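Local coordinates for putative aldolase (Bacteroides vulgatus ATCC 8482, PDB 3DXI), which is of unknown function but is named as a putative aldolase, its N-terminal domain folding as a TIM barrel of eight parallel strands ringed by helices, at residues A[59-62]-A[63-66]; A[83-86]-A[87-91]. One frame throughout, in Å; residues are numbered along the deposited sequence.

Contact 1: A[59-62]-A[63-66]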
loop_
_atom_site.group_PDB
_atom_site.type_symbol
_atom_site.label_atom_id
_atom_site.label_comp_id
_atom_site.label_asym_id
_atom_site.label_seq_id
_atom_site.Cartn_x
_atom_site.Cartn_y
_atom_site.Cartn_z
ATOM N N TYR A 59 18.895 15.944 -18.845
ATOM C CA TYR A 59 20.227 16.073 -19.444
ATOM C C TYR A 59 21.334 16.053 -18.389
ATOM O O TYR A 59 22.484 15.740 -18.701
ATOM C CB TYR A 59 20.332 17.386 -20.232
ATOM C CG TYR A 59 19.485 17.434 -21.481
ATOM C CD1 TYR A 59 19.828 16.689 -22.608
ATOM C CD2 TYR A 59 18.325 18.211 -21.531
ATOM C CE1 TYR A 59 19.043 16.710 -23.747
ATOM C CE2 TYR A 59 17.528 18.238 -22.674
ATOM C CZ TYR A 59 17.895 17.485 -23.773
ATOM O OH TYR A 59 17.121 17.508 -24.903
ATOM N N THR A 60 20.981 16.398 -17.152
ATOM C CA THR A 60 21.920 16.438 -16.029
ATOM C C THR A 60 23.307 16.941 -16.457
ATOM O O THR A 60 24.283 16.191 -16.493
ATOM C CB THR A 60 22.047 15.048 -15.367
ATOM O OG1 THR A 60 20.743 14.468 -15.225
ATOM C CG2 THR A 60 22.665 15.173 -13.965
ATOM N N PRO A 61 23.407 18.240 -16.779
ATOM C CA PRO A 61 24.669 18.850 -17.209
ATOM C C PRO A 61 25.801 18.765 -16.185
ATOM O O PRO A 61 25.565 18.618 -14.986
ATOM C CB PRO A 61 24.263 20.296 -17.506
ATOM C CG PRO A 61 23.152 20.533 -16.548
ATOM C CD PRO A 61 22.350 19.259 -16.662
ATOM N N VAL A 62 27.032 18.864 -16.677
ATOM C CA VAL A 62 28.221 18.818 -15.835
ATOM C C VAL A 62 28.183 19.851 -14.709
ATOM O O VAL A 62 28.501 19.536 -13.566
ATOM C CB VAL A 62 29.495 19.049 -16.683
ATOM C CG1 VAL A 62 30.713 19.218 -15.780
ATOM C CG2 VAL A 62 29.695 17.879 -17.632
ATOM N N SER A 63 27.798 21.084 -15.033
ATOM C CA SER A 63 27.738 22.139 -14.031
ATOM C C SER A 63 26.923 21.696 -12.819
ATOM O O SER A 63 27.322 21.927 -11.680
ATOM C CB SER A 63 27.146 23.422 -14.631
ATOM O OG SER A 63 25.843 23.208 -15.154
ATOM N N VAL A 64 25.787 21.050 -13.062
ATOM C CA VAL A 64 24.942 20.580 -11.971
ATOM C C VAL A 64 25.615 19.446 -11.195
ATOM O O VAL A 64 25.613 19.436 -9.965
ATOM C CB VAL A 64 23.572 20.090 -12.496
ATOM C CG1 VAL A 64 22.765 19.462 -11.359
ATOM C CG2 VAL A 64 22.803 21.258 -13.099
ATOM N N LEU A 65 26.203 18.501 -11.917
ATOM C CA LEU A 65 26.868 17.372 -11.280
ATOM C C LEU A 65 28.047 17.780 -10.389
ATOM O O LEU A 65 28.289 17.154 -9.358
ATOM C CB LEU A 65 27.317 16.356 -12.343
ATOM C CG LEU A 65 26.155 15.617 -13.028
ATOM C CD1 LEU A 65 26.663 14.798 -14.189
ATOM C CD2 LEU A 65 25.444 14.726 -12.011
ATOM N N LYS A 66 28.776 18.823 -10.776
ATOM C CA LYS A 66 29.906 19.283 -9.971
ATOM C C LYS A 66 29.414 19.789 -8.619
ATOM O O LYS A 66 30.054 19.563 -7.590
ATOM C CB LYS A 66 30.657 20.411 -10.679
ATOM C CG LYS A 66 31.517 19.964 -11.838
ATOM C CD LYS A 66 32.231 21.159 -12.454
ATOM C CE LYS A 66 33.161 20.726 -13.575
ATOM N NZ LYS A 66 33.867 21.897 -14.161
#
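Pro-61 is the N-cap of helix 62-71, which leads from the second barrel strand toward the third, and its carbonyl meets the first turn of that helix. Leu-65 N donates to Pro-61 O at 3.1 Å in a nearly straight bond (164° at the hydrogen), with the donor in the carbonyl plane; the amide of Val-64 adds a weak, strongly bent bond. Next along, Lys-66 N donates a hydrogen bond to Val-62 O at 2.9 Å.

Three side-chain pairs pack across the turn. The proline ring lays CG against Val-64 CG2 at 3.5 Å, the branch of Val-64 that stands beside its own backbone N. Thr-60 CG2, anti to the backbone N (chi1 -44° for OG1), presses on Leu-65 CD2 at 3.4 Å, a tight fit of side chains crossing at about a right angle. That torsion leaves OG1 to bond Tyr-45 O, at the end of strand 40-45. The extended chain of Lys-66 passes Val-62, with CE 3.6 Å from Val-62 CG1.

Thr-60, with positive phi, is the first residue to leave the preceding helix 56-59. Pro-61 offers no side-chain acceptor for the first amides; its carbonyl takes the regular Leu-65 bond plus the weak one from Val-64. The Thr-60 methyl joins loop to helix, and its hydroxyl ties the turn to strand 40-45.

Contact 2: A[83-86]-A[87-91]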
loop_
_atom_site.group_PDB
_atom_site.type_symbol
_atom_site.label_atom_id
_atom_site.label_comp_id
_atom_site.label_asym_id
_atom_site.label_seq_id
_atom_site.Cartn_x
_atom_site.Cartn_y
_atom_site.Cartn_z
ATOM N N LYS A 83 17.595 1.859 -25.551
ATOM C CA LYS A 83 17.014 1.984 -26.885
ATOM C C LYS A 83 17.402 3.276 -27.607
ATOM O O LYS A 83 17.226 3.388 -28.820
ATOM C CB LYS A 83 15.487 1.895 -26.809
ATOM C CG LYS A 83 14.833 3.057 -26.084
ATOM C CD LYS A 83 13.320 2.918 -26.093
ATOM C CE LYS A 83 12.651 4.127 -25.456
ATOM N NZ LYS A 83 11.171 3.981 -25.430
ATOM N N ASN A 84 17.922 4.250 -26.868
ATOM C CA ASN A 84 18.319 5.527 -27.458
ATOM C C ASN A 84 19.822 5.728 -27.456
ATOM O O ASN A 84 20.302 6.794 -27.825
ATOM C CB ASN A 84 17.704 6.701 -26.689
ATOM C CG ASN A 84 16.200 6.720 -26.755
ATOM O OD1 ASN A 84 15.616 6.460 -27.802
ATOM N ND2 ASN A 84 15.556 7.051 -25.634
ATOM N N THR A 85 20.571 4.713 -27.048
ATOM C CA THR A 85 22.016 4.864 -26.967
ATOM C C THR A 85 22.830 3.795 -27.688
ATOM O O THR A 85 22.613 2.596 -27.506
ATOM C CB THR A 85 22.453 4.893 -25.486
ATOM O OG1 THR A 85 21.715 5.903 -24.792
ATOM C CG2 THR A 85 23.932 5.183 -25.365
ATOM N N THR A 86 23.774 4.248 -28.504
ATOM C CA THR A 86 24.659 3.346 -29.229
ATOM C C THR A 86 26.044 3.515 -28.618
ATOM O O THR A 86 26.328 4.527 -27.977
ATOM C CB THR A 86 24.755 3.700 -30.729
ATOM O OG1 THR A 86 25.315 5.010 -30.867
ATOM C CG2 THR A 86 23.386 3.670 -31.387
ATOM N N PRO A 87 26.925 2.521 -28.794
ATOM C CA PRO A 87 28.266 2.667 -28.218
ATOM C C PRO A 87 28.935 3.965 -28.689
ATOM O O PRO A 87 29.719 4.574 -27.963
ATOM C CB PRO A 87 28.981 1.407 -28.703
ATOM C CG PRO A 87 27.848 0.382 -28.698
ATOM C CD PRO A 87 26.720 1.162 -29.339
ATOM N N GLU A 88 28.594 4.393 -29.899
ATOM C CA GLU A 88 29.148 5.616 -30.468
ATOM C C GLU A 88 28.695 6.884 -29.730
ATOM O O GLU A 88 29.343 7.925 -29.831
ATOM C CB GLU A 88 28.764 5.725 -31.951
ATOM C CG GLU A 88 29.394 4.662 -32.862
ATOM C CD GLU A 88 28.964 3.238 -32.534
ATOM O OE1 GLU A 88 27.743 2.967 -32.499
ATOM O OE2 GLU A 88 29.853 2.383 -32.319
ATOM N N ASP A 89 27.591 6.800 -28.990
ATOM C CA ASP A 89 27.074 7.963 -28.251
ATOM C C ASP A 89 27.702 8.152 -26.873
ATOM O O ASP A 89 27.601 9.230 -26.282
ATOM C CB ASP A 89 25.556 7.858 -28.055
ATOM C CG ASP A 89 24.795 7.797 -29.359
ATOM O OD1 ASP A 89 25.045 8.648 -30.236
ATOM O OD2 ASP A 89 23.933 6.901 -29.501
ATOM N N LEU A 90 28.346 7.109 -26.361
ATOM C CA LEU A 90 28.944 7.161 -25.032
ATOM C C LEU A 90 29.945 8.280 -24.774
ATOM O O LEU A 90 29.995 8.815 -23.662
ATOM C CB LEU A 90 29.577 5.809 -24.694
ATOM C CG LEU A 90 28.587 4.639 -24.676
ATOM C CD1 LEU A 90 29.307 3.359 -24.274
ATOM C CD2 LEU A 90 27.456 4.947 -23.706
ATOM N N ASN A 91 30.736 8.647 -25.779
ATOM C CA ASN A 91 31.722 9.711 -25.586
ATOM C C ASN A 91 31.108 11.032 -25.129
ATOM O O ASN A 91 31.512 11.591 -24.108
ATOM C CB ASN A 91 32.532 9.948 -26.865
ATOM C CG ASN A 91 33.677 8.962 -27.019
ATOM O OD1 ASN A 91 34.519 8.818 -26.126
ATOM N ND2 ASN A 91 33.716 8.278 -28.159
#
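Thr-86 and Asp-89 grip one another where the loop after barrel strand 75-81 turns into helix 90-94, with Thr-85 packing beside Asp-89 and Leu-90. A single carboxylate oxygen, Asp-89 OD2, takes two bonds from Thr-86. The backbone N of Thr-86 lies 2.8 Å from Asp-89 OD2, on the anti side of the carboxylate and 23° out of its plane, whereas the hydroxyl OG1 of Thr-86, as donor, approaches Asp-89 OD2 to 2.7 Å from well above that plane. Both donors come from the same face.

The hydroxyl can reach because Thr-86 OG1 lies between its own backbone N and carbonyl carbon (chi1 62°), leaving the methyl beside the N. In return Asp-89 N donates to Thr-86 O at 2.8 Å, from above the carbonyl plane rather than along a lone pair. The carboxylate accepting the N-H three residues earlier resembles the carboxylate-to-N-H half of a capping box. Pro-87 follows Thr-86 directly, and the bent side chain of Glu-88 curls back until its OE1 is 3.5 Å from Thr-86 CB.

Thr-85 CG2 lies 3.9 Å from Leu-90 CD2, and the two side chains cross at about a right angle; Leu-119 of helix 113-124 touches both. The Thr-85 hydroxyl bonds Asn-81 O, at the end of strand 75-81.

Asp-89 OD2 also forms a salt bridge with Lys-48, so three donors converge on one oxygen. This would probably stabilise the ionised carboxylate, fix its rotation, and tie this turn to the loop after strand 40-45.

Overall arrangement
Contacts 1 and 2 are successive helix beginnings on the outer layer of the barrel, each about 20 Å from the chain centre (centre to centre) and partly buried; their centres are 19 Å apart and they do not touch. Contact 1 precedes strand 75-81 and contact 2 follows it. In both, one threonine sets a methyl against a leucine of the helix and bonds its hydroxyl to a carbonyl near a strand end, Tyr-45 or Asn-81. They differ at the helix start: a backbone carbonyl and apolar side chains in 59-66, a carboxylate in 83-91. Lys-48, in the loop after strand 40-45, reaches contact 2, while Arg-46, two residues earlier in the chain, bonds Thr-60 O of contact 1.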